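Local coordinates for protein carboxylesterase YbfK (Bacillus subtilis, PDB 4CCY) that hydrolyses carboxylic esters to an alcohol and a carboxylate, as a carboxylesterase of the alpha/beta-hydrolase superfamily, at residues A[28-33]-A[73-78]; A[19-24]-A[65-70]; A[157-162]-A[253-258]; A[149-154]-A[236-241]; A[95-100]-A[209-214]. All blocks are in the same frame, centred on the assembly; numbering follows the deposited sequence.

Contact 1. Residues A[28-33]-A[73-78]; sequences WPIESE and NIAAWS
W28 lays its indole against I74, the isoleucine of helix 71-80 that points at the loop before strand 33-37. I74 CG2 stands over one face of the indole in a CH-pi contact, 4.0 Å from the centroid of the W28 five-membered ring and 19° off its normal. The other branch serves the benzo half: I74 CG1 comes to 3.6 Å from W28 CZ2. I74, with CG1 anti to its backbone N (chi1 -160°), offers both arms of its beta-branched chain to one flat surface, and the two side chains cross at about a right angle. W28 NE1 turns to S49 OG in a weak hydrogen bond. P29 follows and presses in from the loop, its CD only 3.4 Å from I74 CG2, tighter than usual carbon contact. Its CG meets A75 CB at 3.9 Å, where the small methyl lets the rigid ring come near the helix. Helix 71-80 is the connection of a beta-alpha-beta crossover between parallel strands 56-60 and 82-86 of the alpha/beta-hydrolase fold, and I74 also touches L59 and T83 of those strands. I30 continues along the helix. Its chi1 of 64° sets CG1 between the backbone N and the carbonyl carbon, and the extended second torsion carries CD1 on to 3.6 Å from S78 CB. I30 CG2 rests on A75 CB at 4.1 Å, while S78 OG hydrogen-bonds with T83 OG1.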
# COMPACT_ATOMS: atom_id res chain seq x y z
N TRP A 28 -3.68 12.17 -12.05
CA TRP A 28 -3.23 12.95 -10.90
C TRP A 28 -3.84 14.33 -10.98
O TRP A 28 -3.59 15.06 -11.93
CB TRP A 28 -1.71 13.02 -10.89
CG TRP A 28 -1.09 12.98 -9.52
CD1 TRP A 28 -0.55 14.04 -8.78
CD2 TRP A 28 -0.90 11.79 -8.66
NE1 TRP A 28 -0.07 13.61 -7.58
CE2 TRP A 28 -0.25 12.27 -7.44
CE3 TRP A 28 -1.21 10.44 -8.79
CZ2 TRP A 28 0.09 11.41 -6.40
CZ3 TRP A 28 -0.87 9.58 -7.73
CH2 TRP A 28 -0.24 10.06 -6.56
N PRO A 29 -4.68 14.70 -9.99
CA PRO A 29 -5.50 15.90 -10.05
C PRO A 29 -4.77 17.19 -9.65
O PRO A 29 -5.33 18.28 -9.77
CB PRO A 29 -6.59 15.60 -9.02
CG PRO A 29 -5.85 14.84 -7.96
CD PRO A 29 -4.89 13.96 -8.73
N ILE A 30 -3.54 17.07 -9.16
CA ILE A 30 -2.76 18.23 -8.71
C ILE A 30 -1.32 18.14 -9.22
O ILE A 30 -0.91 17.11 -9.76
CB ILE A 30 -2.77 18.37 -7.16
CG1 ILE A 30 -2.09 17.16 -6.50
CG2 ILE A 30 -4.21 18.58 -6.65
CD1 ILE A 30 -2.10 17.17 -4.98
N GLU A 31 -0.56 19.22 -9.06
CA GLU A 31 0.86 19.26 -9.40
C GLU A 31 1.65 18.38 -8.45
O GLU A 31 1.27 18.22 -7.29
CB GLU A 31 1.40 20.69 -9.34
CG GLU A 31 0.69 21.69 -10.24
CD GLU A 31 0.79 21.32 -11.72
OE1 GLU A 31 1.88 20.89 -12.16
OE2 GLU A 31 -0.22 21.46 -12.44
N SER A 32 2.75 17.82 -8.92
CA SER A 32 3.58 16.96 -8.09
C SER A 32 4.98 16.86 -8.64
O SER A 32 5.24 17.20 -9.79
CB SER A 32 2.97 15.56 -7.99
OG SER A 32 2.97 14.96 -9.27
N GLU A 33 5.89 16.37 -7.81
CA GLU A 33 7.29 16.21 -8.19
C GLU A 33 7.61 14.73 -8.12
O GLU A 33 7.45 14.12 -7.07
CB GLU A 33 8.20 16.98 -7.22
CG GLU A 33 8.09 18.49 -7.30
CD GLU A 33 8.81 19.20 -6.15
OE1 GLU A 33 9.05 18.57 -5.09
OE2 GLU A 33 9.12 20.41 -6.29
N ASN A 73 -7.54 10.07 -4.01
CA ASN A 73 -7.36 10.46 -2.62
C ASN A 73 -6.37 11.61 -2.46
O ASN A 73 -6.39 12.33 -1.46
CB ASN A 73 -6.87 9.26 -1.82
CG ASN A 73 -7.57 7.98 -2.24
OD1 ASN A 73 -7.01 7.19 -2.97
ND2 ASN A 73 -8.83 7.80 -1.80
N ILE A 74 -5.51 11.80 -3.47
CA ILE A 74 -4.35 12.67 -3.31
C ILE A 74 -4.69 14.16 -3.13
O ILE A 74 -4.03 14.85 -2.36
CB ILE A 74 -3.24 12.41 -4.37
CG1 ILE A 74 -1.90 12.97 -3.90
CG2 ILE A 74 -3.64 12.88 -5.75
CD1 ILE A 74 -1.30 12.13 -2.78
N ALA A 75 -5.72 14.65 -3.82
CA ALA A 75 -6.09 16.06 -3.64
C ALA A 75 -6.52 16.37 -2.20
O ALA A 75 -6.05 17.34 -1.61
CB ALA A 75 -7.16 16.50 -4.64
N ALA A 76 -7.40 15.54 -1.64
CA ALA A 76 -7.85 15.73 -0.25
C ALA A 76 -6.69 15.73 0.75
O ALA A 76 -6.58 16.62 1.60
CB ALA A 76 -8.89 14.68 0.13
N TRP A 77 -5.80 14.74 0.63
CA TRP A 77 -4.73 14.59 1.61
C TRP A 77 -3.60 15.58 1.46
O TRP A 77 -2.90 15.89 2.43
CB TRP A 77 -4.22 13.16 1.62
CG TRP A 77 -5.29 12.16 2.01
CD1 TRP A 77 -6.47 12.40 2.72
CD2 TRP A 77 -5.30 10.72 1.72
NE1 TRP A 77 -7.19 11.25 2.88
CE2 TRP A 77 -6.54 10.20 2.30
CE3 TRP A 77 -4.44 9.85 1.06
CZ2 TRP A 77 -6.89 8.86 2.21
CZ3 TRP A 77 -4.79 8.50 0.98
CH2 TRP A 77 -5.98 8.02 1.54
N SER A 78 -3.43 16.10 0.25
CA SER A 78 -2.33 17.04 -0.02
C SER A 78 -2.72 18.50 0.15
O SER A 78 -1.92 19.38 -0.18
CB SER A 78 -1.73 16.79 -1.41
OG SER A 78 -1.26 15.45 -1.50

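Contact 2. Residues A[19-24]-A[65-70]; sequences QAYDQS and FSSAMW
Y21 reaches from helix 12-24 to S66, whose OG lies over one face of the phenol ring, offset toward the rim and 3.5 Å from Y21 CZ. S66 CB is nearly as close, 3.6 Å from Y21 OH. Beside this pair, A68 CB fits between the Y21 ring and S24 CB, 4.0 Å from Y21 CE1 and 3.9 Å from S24 CB; side chains this small let helix and loop come close. One water joins the backbones, donating to S24 O at 2.9 Å and to A68 O at 2.8 Å, which supplies both buried carbonyls with a donor. The second shell fixes the polar ends. D87 hydrogen-bonds to Y21 OH through OD2 and to S67 OG through OD1, while the amide of Q199 takes S24 OG with OE1 and S66 OG with NE2. K94 adds a cation-pi contact to the Y21 ring. Within the loop, A68 N donates to S66 OG at 3.2 Å, an ST turn that opens the 3-10 segment 67-70. The N-terminal helix is thus docked on the loop joining strand 56-60 to helix 71-80, the loop that in many alpha/beta hydrolases contributes to the oxyanion hole.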
# COMPACT_ATOMS: atom_id res chain seq x y z
N GLN A 19 5.10 3.04 -20.03
CA GLN A 19 4.17 3.84 -20.81
C GLN A 19 2.77 3.84 -20.18
O GLN A 19 2.17 4.90 -20.03
CB GLN A 19 4.12 3.39 -22.28
CG GLN A 19 5.34 3.84 -23.10
CD GLN A 19 5.38 3.23 -24.49
OE1 GLN A 19 4.53 2.42 -24.87
NE2 GLN A 19 6.38 3.63 -25.28
N ALA A 20 2.27 2.67 -19.81
CA ALA A 20 0.96 2.57 -19.15
C ALA A 20 0.91 3.35 -17.82
O ALA A 20 -0.09 4.02 -17.55
CB ALA A 20 0.56 1.11 -18.96
N TYR A 21 1.97 3.24 -17.01
CA TYR A 21 2.13 4.00 -15.76
C TYR A 21 2.03 5.51 -16.01
O TYR A 21 1.31 6.21 -15.31
CB TYR A 21 3.49 3.66 -15.12
CG TYR A 21 3.67 3.97 -13.63
CD1 TYR A 21 2.96 5.02 -13.01
CD2 TYR A 21 4.57 3.25 -12.87
CE1 TYR A 21 3.13 5.29 -11.66
CE2 TYR A 21 4.76 3.53 -11.52
CZ TYR A 21 4.03 4.56 -10.92
OH TYR A 21 4.22 4.85 -9.59
N ASP A 22 2.77 6.01 -16.99
CA ASP A 22 2.69 7.43 -17.33
C ASP A 22 1.28 7.85 -17.76
O ASP A 22 0.82 8.92 -17.39
CB ASP A 22 3.73 7.81 -18.39
CG ASP A 22 5.15 7.72 -17.87
OD1 ASP A 22 5.35 7.72 -16.63
OD2 ASP A 22 6.09 7.65 -18.69
N GLN A 23 0.59 6.98 -18.50
CA GLN A 23 -0.82 7.21 -18.84
C GLN A 23 -1.64 7.37 -17.57
O GLN A 23 -2.40 8.32 -17.44
CB GLN A 23 -1.45 6.04 -19.59
CG GLN A 23 -0.60 5.39 -20.64
CD GLN A 23 -0.64 6.15 -21.92
OE1 GLN A 23 -0.19 7.29 -21.97
NE2 GLN A 23 -1.17 5.53 -22.97
N SER A 24 -1.47 6.41 -16.65
CA SER A 24 -2.28 6.38 -15.43
C SER A 24 -2.12 7.66 -14.65
O SER A 24 -3.07 8.13 -14.01
CB SER A 24 -1.91 5.18 -14.56
OG SER A 24 -2.36 3.97 -15.14
N PHE A 65 -0.31 -2.24 -7.97
CA PHE A 65 -1.00 -0.98 -8.30
C PHE A 65 -0.11 0.23 -8.51
O PHE A 65 -0.47 1.13 -9.27
CB PHE A 65 -2.05 -0.63 -7.25
CG PHE A 65 -3.36 -1.39 -7.41
CD1 PHE A 65 -3.41 -2.75 -7.22
CD2 PHE A 65 -4.53 -0.72 -7.72
CE1 PHE A 65 -4.59 -3.45 -7.35
CE2 PHE A 65 -5.73 -1.40 -7.84
CZ PHE A 65 -5.76 -2.77 -7.66
N SER A 66 1.05 0.25 -7.85
CA SER A 66 1.96 1.42 -7.85
C SER A 66 1.30 2.65 -7.21
O SER A 66 0.11 2.62 -6.89
CB SER A 66 2.38 1.80 -9.28
OG SER A 66 1.34 2.53 -9.90
N SER A 67 2.07 3.72 -7.06
CA SER A 67 1.58 4.99 -6.50
C SER A 67 0.45 5.66 -7.30
O SER A 67 -0.25 6.54 -6.78
CB SER A 67 2.74 5.97 -6.31
OG SER A 67 3.52 5.56 -5.21
N ALA A 68 0.29 5.24 -8.55
CA ALA A 68 -0.79 5.75 -9.43
C ALA A 68 -2.20 5.61 -8.81
O ALA A 68 -3.08 6.43 -9.08
CB ALA A 68 -0.73 5.07 -10.80
N MET A 69 -2.39 4.58 -7.99
CA MET A 69 -3.70 4.28 -7.39
C MET A 69 -4.22 5.35 -6.42
O MET A 69 -5.41 5.36 -6.09
CB MET A 69 -3.69 2.90 -6.70
CG MET A 69 -2.76 2.81 -5.50
SD MET A 69 -3.25 1.48 -4.39
CE MET A 69 -4.55 2.30 -3.46
N TRP A 70 -3.35 6.24 -5.97
CA TRP A 70 -3.78 7.34 -5.09
C TRP A 70 -4.45 8.52 -5.76
O TRP A 70 -4.79 9.49 -5.08
CB TRP A 70 -2.61 7.83 -4.21
CG TRP A 70 -2.01 6.73 -3.37
CD1 TRP A 70 -0.73 6.18 -3.48
CD2 TRP A 70 -2.66 5.98 -2.29
NE1 TRP A 70 -0.55 5.19 -2.55
CE2 TRP A 70 -1.67 5.02 -1.81
CE3 TRP A 70 -3.92 6.03 -1.68
CZ2 TRP A 70 -1.94 4.14 -0.76
CZ3 TRP A 70 -4.19 5.13 -0.64
CH2 TRP A 70 -3.22 4.22 -0.18
O HOH W 1 -2.75 8.32 -11.18

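Contact 3. Residues A[157-162]-A[253-258]; sequences AFISFH and FERASV
R255 carries this contact to F158, joining helix 249-259, which follows strand 236-241 in the alpha/beta-hydrolase fold, to the chain that leaves the core sheet after strand 146-152 on its way to the helices inserted before strand 236-241. From CB the side chain sets out with CG anti to the backbone N (chi1 -163°) and runs extended as far as NE. CB and CG pass at the limit of contact with F158 O, but CD comes to 3.3 Å from it. The same CD has I159 CD1 beside it at 4.3 Å, so the aliphatic part has an apolar neighbour, as suits a long chain bound for a polar target. NE and CZ pass F158 O at longer range, and at the tip R255 NH1 donates to it over 3.0 Å, with an N-H...O angle of 154°. The donor stands above the carbonyl plane, about 49° out of it. NH2 is turned to F224 O and the carboxylate of D226, the latter in a salt bridge. A leucine here would remove the guanidinium and would probably leave F158 O without this donor and D226 without its charged mate. Next along the helix, A256 supplies a methyl small enough for an aromatic ring to settle on the helix surface, and the F158 ring also touches L238. A256 CB lies 3.6 Å from F158 CD1 and 3.8 Å from F158 CE1.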
# COMPACT_ATOMS: atom_id res chain seq x y z
N ALA A 157 -1.63 -9.78 7.89
CA ALA A 157 -1.30 -8.95 9.05
C ALA A 157 -2.17 -9.27 10.27
O ALA A 157 -1.64 -9.58 11.34
CB ALA A 157 -1.34 -7.46 8.71
N PHE A 158 -3.50 -9.19 10.12
CA PHE A 158 -4.41 -9.45 11.24
C PHE A 158 -5.10 -10.81 11.22
O PHE A 158 -5.55 -11.28 12.26
CB PHE A 158 -5.43 -8.31 11.38
CG PHE A 158 -4.79 -7.00 11.66
CD1 PHE A 158 -4.42 -6.65 12.95
CD2 PHE A 158 -4.48 -6.13 10.61
CE1 PHE A 158 -3.80 -5.44 13.21
CE2 PHE A 158 -3.85 -4.92 10.86
CZ PHE A 158 -3.51 -4.57 12.16
N ILE A 159 -5.18 -11.42 10.03
CA ILE A 159 -5.75 -12.74 9.86
C ILE A 159 -5.16 -13.39 8.59
O ILE A 159 -4.63 -12.69 7.72
CB ILE A 159 -7.31 -12.67 9.83
CG1 ILE A 159 -7.94 -13.96 10.38
CG2 ILE A 159 -7.84 -12.31 8.46
CD1 ILE A 159 -7.95 -14.04 11.89
N SER A 160 -5.23 -14.73 8.50
CA SER A 160 -4.72 -15.50 7.35
C SER A 160 -5.56 -15.31 6.09
O SER A 160 -6.78 -15.12 6.18
CB SER A 160 -4.72 -16.99 7.68
OG SER A 160 -3.87 -17.27 8.77
N PHE A 161 -4.92 -15.37 4.93
CA PHE A 161 -5.62 -15.33 3.63
C PHE A 161 -6.51 -16.55 3.48
O PHE A 161 -6.23 -17.60 4.07
CB PHE A 161 -4.62 -15.38 2.47
CG PHE A 161 -3.96 -14.08 2.14
CD1 PHE A 161 -4.67 -12.88 2.14
CD2 PHE A 161 -2.62 -14.05 1.76
CE1 PHE A 161 -4.05 -11.68 1.80
CE2 PHE A 161 -1.99 -12.86 1.42
CZ PHE A 161 -2.70 -11.67 1.45
N HIS A 162 -7.56 -16.42 2.66
CA HIS A 162 -8.23 -17.61 2.13
C HIS A 162 -7.22 -18.32 1.29
O HIS A 162 -6.44 -17.65 0.61
CB HIS A 162 -9.43 -17.25 1.25
CG HIS A 162 -10.56 -16.57 1.99
ND1 HIS A 162 -11.05 -17.04 3.16
CD2 HIS A 162 -11.30 -15.42 1.69
CE1 HIS A 162 -12.05 -16.23 3.58
NE2 HIS A 162 -12.20 -15.24 2.68
N PHE A 253 -10.98 -7.86 11.95
CA PHE A 253 -11.53 -6.75 12.74
C PHE A 253 -11.63 -7.08 14.24
O PHE A 253 -11.08 -6.35 15.08
CB PHE A 253 -12.90 -6.32 12.18
CG PHE A 253 -13.69 -5.46 13.12
CD1 PHE A 253 -13.44 -4.09 13.21
CD2 PHE A 253 -14.69 -6.02 13.94
CE1 PHE A 253 -14.16 -3.29 14.09
CE2 PHE A 253 -15.42 -5.22 14.81
CZ PHE A 253 -15.16 -3.86 14.89
N GLU A 254 -12.31 -8.18 14.58
CA GLU A 254 -12.42 -8.63 15.97
C GLU A 254 -11.05 -8.78 16.66
O GLU A 254 -10.83 -8.25 17.76
CB GLU A 254 -13.23 -9.93 16.06
CG GLU A 254 -14.72 -9.74 15.86
CD GLU A 254 -15.54 -10.98 16.18
OE1 GLU A 254 -15.11 -11.78 17.04
OE2 GLU A 254 -16.63 -11.14 15.60
N ARG A 255 -10.14 -9.49 15.99
CA ARG A 255 -8.79 -9.70 16.50
C ARG A 255 -8.03 -8.38 16.74
O ARG A 255 -7.49 -8.15 17.82
CB ARG A 255 -8.00 -10.65 15.57
CG ARG A 255 -6.77 -11.24 16.22
CD ARG A 255 -6.07 -12.29 15.36
NE ARG A 255 -4.78 -12.58 15.97
CZ ARG A 255 -3.59 -12.14 15.54
NH1 ARG A 255 -3.50 -11.42 14.43
NH2 ARG A 255 -2.49 -12.45 16.21
N ALA A 256 -8.00 -7.51 15.73
CA ALA A 256 -7.33 -6.22 15.85
C ALA A 256 -7.92 -5.37 16.99
O ALA A 256 -7.18 -4.79 17.79
CB ALA A 256 -7.39 -5.46 14.54
N SER A 257 -9.25 -5.31 17.04
CA SER A 257 -9.96 -4.55 18.06
C SER A 257 -9.61 -5.00 19.47
O SER A 257 -9.47 -4.18 20.36
CB SER A 257 -11.48 -4.64 17.84
OG SER A 257 -11.84 -3.95 16.66
N VAL A 258 -9.44 -6.31 19.65
CA VAL A 258 -9.13 -6.87 20.97
C VAL A 258 -7.68 -6.58 21.37
O VAL A 258 -7.41 -6.23 22.51
CB VAL A 258 -9.41 -8.39 21.04
CG1 VAL A 258 -8.94 -8.98 22.36
CG2 VAL A 258 -10.90 -8.67 20.87

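Contact 4. Residues A[149-154]-A[236-241]; sequences AVVISP and VLLMFG
A149 and L237 begin a regular exchange of backbone bonds, L237 N donating to A149 O at 2.8 Å. V151 uses both its polar atoms: its N donates to L237 O at 2.7 Å and its O accepts from M239 N at 2.9 Å. S153 N then donates to M239 O at 2.8 Å, and all four bonds are straight, 165° or more at the hydrogen. V150 and I152 turn their backbone groups the other way, to strand 123-128 and to S129, the probable nucleophile. The pair thus lies inside the parallel core sheet of the alpha/beta-hydrolase fold, where buried amides are satisfied on both sides and aliphatic residues suit both faces: V150 and L237 lie side by side on one, V151 meets L238 on the other. Past S153 the chains part, and a water spans S153 and G241, donating to S153 OG at 2.6 Å and accepting from G241 N at 2.9 Å. S153 OG also hydrogen-bonds H273 O, of the probable charge relay. P154 CD packs 3.6 Å from F240 CE1, and P154 CG 3.9 Å from L238 CD1. An alanine at P154 would lack both carbons and would probably open a gap against F240 and L238.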
# COMPACT_ATOMS: atom_id res chain seq x y z
N ALA A 149 -0.90 6.19 12.02
CA ALA A 149 -0.82 5.16 10.99
C ALA A 149 -2.21 4.72 10.53
O ALA A 149 -3.08 4.44 11.36
CB ALA A 149 -0.02 3.97 11.49
N VAL A 150 -2.39 4.66 9.21
CA VAL A 150 -3.65 4.23 8.58
C VAL A 150 -3.42 2.97 7.76
O VAL A 150 -2.63 2.96 6.80
CB VAL A 150 -4.25 5.32 7.66
CG1 VAL A 150 -5.57 4.83 7.05
CG2 VAL A 150 -4.46 6.63 8.39
N VAL A 151 -4.13 1.91 8.11
CA VAL A 151 -3.98 0.62 7.47
C VAL A 151 -5.30 0.21 6.80
O VAL A 151 -6.30 -0.04 7.48
CB VAL A 151 -3.54 -0.43 8.51
CG1 VAL A 151 -3.46 -1.83 7.89
CG2 VAL A 151 -2.20 -0.03 9.13
N ILE A 152 -5.29 0.16 5.47
CA ILE A 152 -6.51 -0.15 4.69
C ILE A 152 -6.38 -1.49 3.97
O ILE A 152 -5.43 -1.71 3.22
CB ILE A 152 -6.86 0.97 3.66
CG1 ILE A 152 -6.83 2.37 4.31
CG2 ILE A 152 -8.22 0.72 3.01
CD1 ILE A 152 -6.87 3.51 3.30
N SER A 153 -7.34 -2.39 4.22
CA SER A 153 -7.41 -3.71 3.57
C SER A 153 -6.06 -4.42 3.55
O SER A 153 -5.57 -4.80 2.48
CB SER A 153 -7.96 -3.58 2.15
OG SER A 153 -9.22 -2.91 2.18
N PRO A 154 -5.45 -4.61 4.74
CA PRO A 154 -4.07 -5.11 4.79
C PRO A 154 -3.93 -6.52 4.20
O PRO A 154 -4.89 -7.32 4.23
CB PRO A 154 -3.72 -5.07 6.28
CG PRO A 154 -5.04 -5.10 6.99
CD PRO A 154 -6.01 -4.38 6.09
N VAL A 236 -3.45 3.85 15.46
CA VAL A 236 -3.72 3.13 14.24
C VAL A 236 -5.20 3.30 13.87
O VAL A 236 -6.08 3.18 14.73
CB VAL A 236 -3.35 1.62 14.37
CG1 VAL A 236 -3.82 0.82 13.15
CG2 VAL A 236 -1.85 1.44 14.59
N LEU A 237 -5.44 3.62 12.60
CA LEU A 237 -6.76 3.49 11.99
C LEU A 237 -6.75 2.29 11.03
O LEU A 237 -5.94 2.25 10.10
CB LEU A 237 -7.14 4.76 11.22
CG LEU A 237 -8.35 4.64 10.29
CD1 LEU A 237 -9.67 4.41 11.04
CD2 LEU A 237 -8.45 5.85 9.39
N LEU A 238 -7.64 1.33 11.28
CA LEU A 238 -7.74 0.10 10.50
C LEU A 238 -9.09 0.01 9.78
O LEU A 238 -10.15 0.03 10.43
CB LEU A 238 -7.56 -1.13 11.40
CG LEU A 238 -7.57 -2.50 10.70
CD1 LEU A 238 -6.51 -2.60 9.60
CD2 LEU A 238 -7.41 -3.63 11.70
N MET A 239 -9.05 -0.12 8.46
CA MET A 239 -10.26 -0.13 7.65
C MET A 239 -10.34 -1.37 6.76
O MET A 239 -9.40 -1.69 6.05
CB MET A 239 -10.37 1.15 6.80
CG MET A 239 -10.34 2.44 7.62
SD MET A 239 -10.51 3.92 6.61
CE MET A 239 -12.25 3.88 6.24
N PHE A 240 -11.47 -2.06 6.82
CA PHE A 240 -11.75 -3.15 5.89
C PHE A 240 -13.02 -2.82 5.12
O PHE A 240 -13.86 -2.03 5.58
CB PHE A 240 -12.01 -4.45 6.65
CG PHE A 240 -10.88 -4.90 7.52
CD1 PHE A 240 -9.79 -5.59 6.99
CD2 PHE A 240 -10.93 -4.68 8.90
CE1 PHE A 240 -8.76 -6.03 7.83
CE2 PHE A 240 -9.91 -5.12 9.73
CZ PHE A 240 -8.82 -5.78 9.19
N GLY A 241 -13.16 -3.45 3.95
CA GLY A 241 -14.40 -3.38 3.17
C GLY A 241 -15.26 -4.60 3.48
O GLY A 241 -14.74 -5.71 3.60
O HOH W 2 -10.74 -4.76 3.12

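Contact 5. Residues A[95-100]-A[209-214]; sequences SIPSAA and EQRSLK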
# COMPACT_ATOMS: atom_id res chain seq x y z
N SER A 95 10.31 1.95 -8.93
CA SER A 95 11.45 1.69 -8.05
C SER A 95 12.34 0.60 -8.66
O SER A 95 11.84 -0.32 -9.31
CB SER A 95 10.97 1.37 -6.63
OG SER A 95 10.27 2.50 -6.10
N ILE A 96 13.66 0.75 -8.49
CA ILE A 96 14.65 -0.10 -9.18
C ILE A 96 15.46 -0.95 -8.19
O ILE A 96 16.40 -0.47 -7.56
CB ILE A 96 15.62 0.75 -10.04
CG1 ILE A 96 14.85 1.70 -10.95
CG2 ILE A 96 16.56 -0.14 -10.86
CD1 ILE A 96 15.56 3.02 -11.16
N PRO A 97 15.09 -2.23 -8.05
CA PRO A 97 15.74 -3.05 -7.03
C PRO A 97 17.25 -3.26 -7.27
O PRO A 97 17.67 -3.49 -8.39
CB PRO A 97 15.00 -4.40 -7.13
CG PRO A 97 13.71 -4.10 -7.82
CD PRO A 97 14.00 -2.94 -8.74
N SER A 98 18.03 -3.11 -6.20
CA SER A 98 19.40 -3.60 -6.16
C SER A 98 19.38 -4.91 -5.35
O SER A 98 18.83 -5.89 -5.82
CB SER A 98 20.35 -2.56 -5.57
OG SER A 98 19.95 -2.20 -4.26
N ALA A 99 19.94 -4.92 -4.14
CA ALA A 99 19.77 -6.06 -3.23
C ALA A 99 18.29 -6.36 -2.99
O ALA A 99 17.51 -5.45 -2.70
CB ALA A 99 20.46 -5.80 -1.89
N ALA A 100 17.91 -7.63 -3.10
CA ALA A 100 16.54 -8.03 -2.86
C ALA A 100 16.13 -7.77 -1.40
O ALA A 100 16.87 -8.08 -0.46
CB ALA A 100 16.34 -9.50 -3.21
N GLU A 209 11.82 -10.62 -12.68
CA GLU A 209 11.75 -11.36 -11.41
C GLU A 209 12.09 -10.51 -10.17
O GLU A 209 11.54 -10.75 -9.09
CB GLU A 209 12.51 -12.71 -11.45
CG GLU A 209 13.97 -12.63 -11.85
CD GLU A 209 14.64 -14.00 -11.97
OE1 GLU A 209 14.29 -14.77 -12.89
OE2 GLU A 209 15.52 -14.31 -11.13
N GLN A 210 12.96 -9.52 -10.36
CA GLN A 210 13.32 -8.57 -9.30
C GLN A 210 12.15 -7.68 -8.86
O GLN A 210 12.18 -7.11 -7.77
CB GLN A 210 14.48 -7.68 -9.75
CG GLN A 210 15.86 -8.30 -9.60
CD GLN A 210 16.94 -7.46 -10.26
OE1 GLN A 210 16.97 -7.33 -11.49
NE2 GLN A 210 17.82 -6.87 -9.46
N ARG A 211 11.15 -7.55 -9.72
CA ARG A 211 9.99 -6.72 -9.45
C ARG A 211 8.71 -7.58 -9.33
O ARG A 211 7.59 -7.06 -9.36
CB ARG A 211 9.84 -5.63 -10.52
CG ARG A 211 11.01 -4.67 -10.56
CD ARG A 211 10.77 -3.45 -11.44
NE ARG A 211 12.07 -2.88 -11.81
CZ ARG A 211 12.29 -1.67 -12.29
NH1 ARG A 211 11.30 -0.80 -12.49
NH2 ARG A 211 13.52 -1.31 -12.59
N SER A 212 8.91 -8.89 -9.18
CA SER A 212 7.80 -9.81 -8.97
C SER A 212 7.66 -10.10 -7.49
O SER A 212 8.60 -10.57 -6.85
CB SER A 212 8.04 -11.12 -9.73
OG SER A 212 8.12 -10.88 -11.12
N LEU A 213 6.48 -9.80 -6.94
CA LEU A 213 6.21 -10.09 -5.55
C LEU A 213 6.18 -11.59 -5.36
O LEU A 213 5.59 -12.31 -6.16
CB LEU A 213 4.88 -9.48 -5.13
CG LEU A 213 4.87 -7.97 -4.91
CD1 LEU A 213 3.43 -7.48 -4.89
CD2 LEU A 213 5.60 -7.57 -3.64
N LYS A 214 6.84 -12.06 -4.31
CA LYS A 214 6.86 -13.48 -3.98
C LYS A 214 6.98 -13.69 -2.46
O LYS A 214 7.60 -12.87 -1.78
CB LYS A 214 7.98 -14.22 -4.73
CG LYS A 214 9.39 -14.01 -4.18
CD LYS A 214 10.44 -14.25 -5.25
CE LYS A 214 10.55 -13.05 -6.18
NZ LYS A 214 11.48 -13.27 -7.32
O HOH W 3 16.89 -7.46 -6.48
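R211, with the largest area buried in this contact, stretches its side chain across P97 toward S95 and I96. Extended from CG to NE, it crosses the proline at about a right angle and brings the guanidinium over the backbone of 95-96. S95 O lies over the centre of one guanidinium face, 3.2 Å above its plane. NH1 is 3.3 Å from S95 O at a poor angle, a close polar approach and not a hydrogen bond, though the partial negative charge of the oxygen would probably suit the cation. The bonds of NH1 go to N93 O and Y18 OH. At the other terminal nitrogen, I96 CG1 and I96 CG2 both lie 3.7 Å from R211 NH2.

P97 CD is 3.6 Å from R211 NE, and P97 CG is 3.4 Å from Q210 O, so the compact ring fills the angle between the arginine stem and the backbone of Q210. A proline suits the place, since I96 and S98 make the backbone bonds to K43 and F41 and its ring carbons can turn to the arginine. Q210 lies on the outer side, and its extended chain carries NE2 to the backbone of P97 and S98. There a water accepts from Q210 NE2 at 3.2 Å and donates to S98 O at 2.6 Å, a bridge that suits a long polar amide at the exposed side. The contact ties the weakly bonded strand 96-97, at the margin of the core sheet, to the loop after helix 194-205, within the mainly helical insertion between strands 146-152 and 236-241, probably the cap that many alpha/beta hydrolases carry.

Overall arrangement
Contact 4 is the core of the set, two parallel strands joined by straight backbone bonds, and contact 3 adjoins it: A256 and F158 pack on L238, and helix 249-259 follows strand 236-241 in the chain. Contacts 1 and 2 also meet, W28 against W70 and S67, and both settle N-terminal segments on the chain between strands 56-60 and 82-86; contact 1 is apolar, contact 2 fully buried yet rich in hydroxyls. Contact 5, touching none of the others, is partly open like contact 1 and relies on an arginine and a water. An arginine also carries contact 3, but there it forms a true hydrogen bond across the contact.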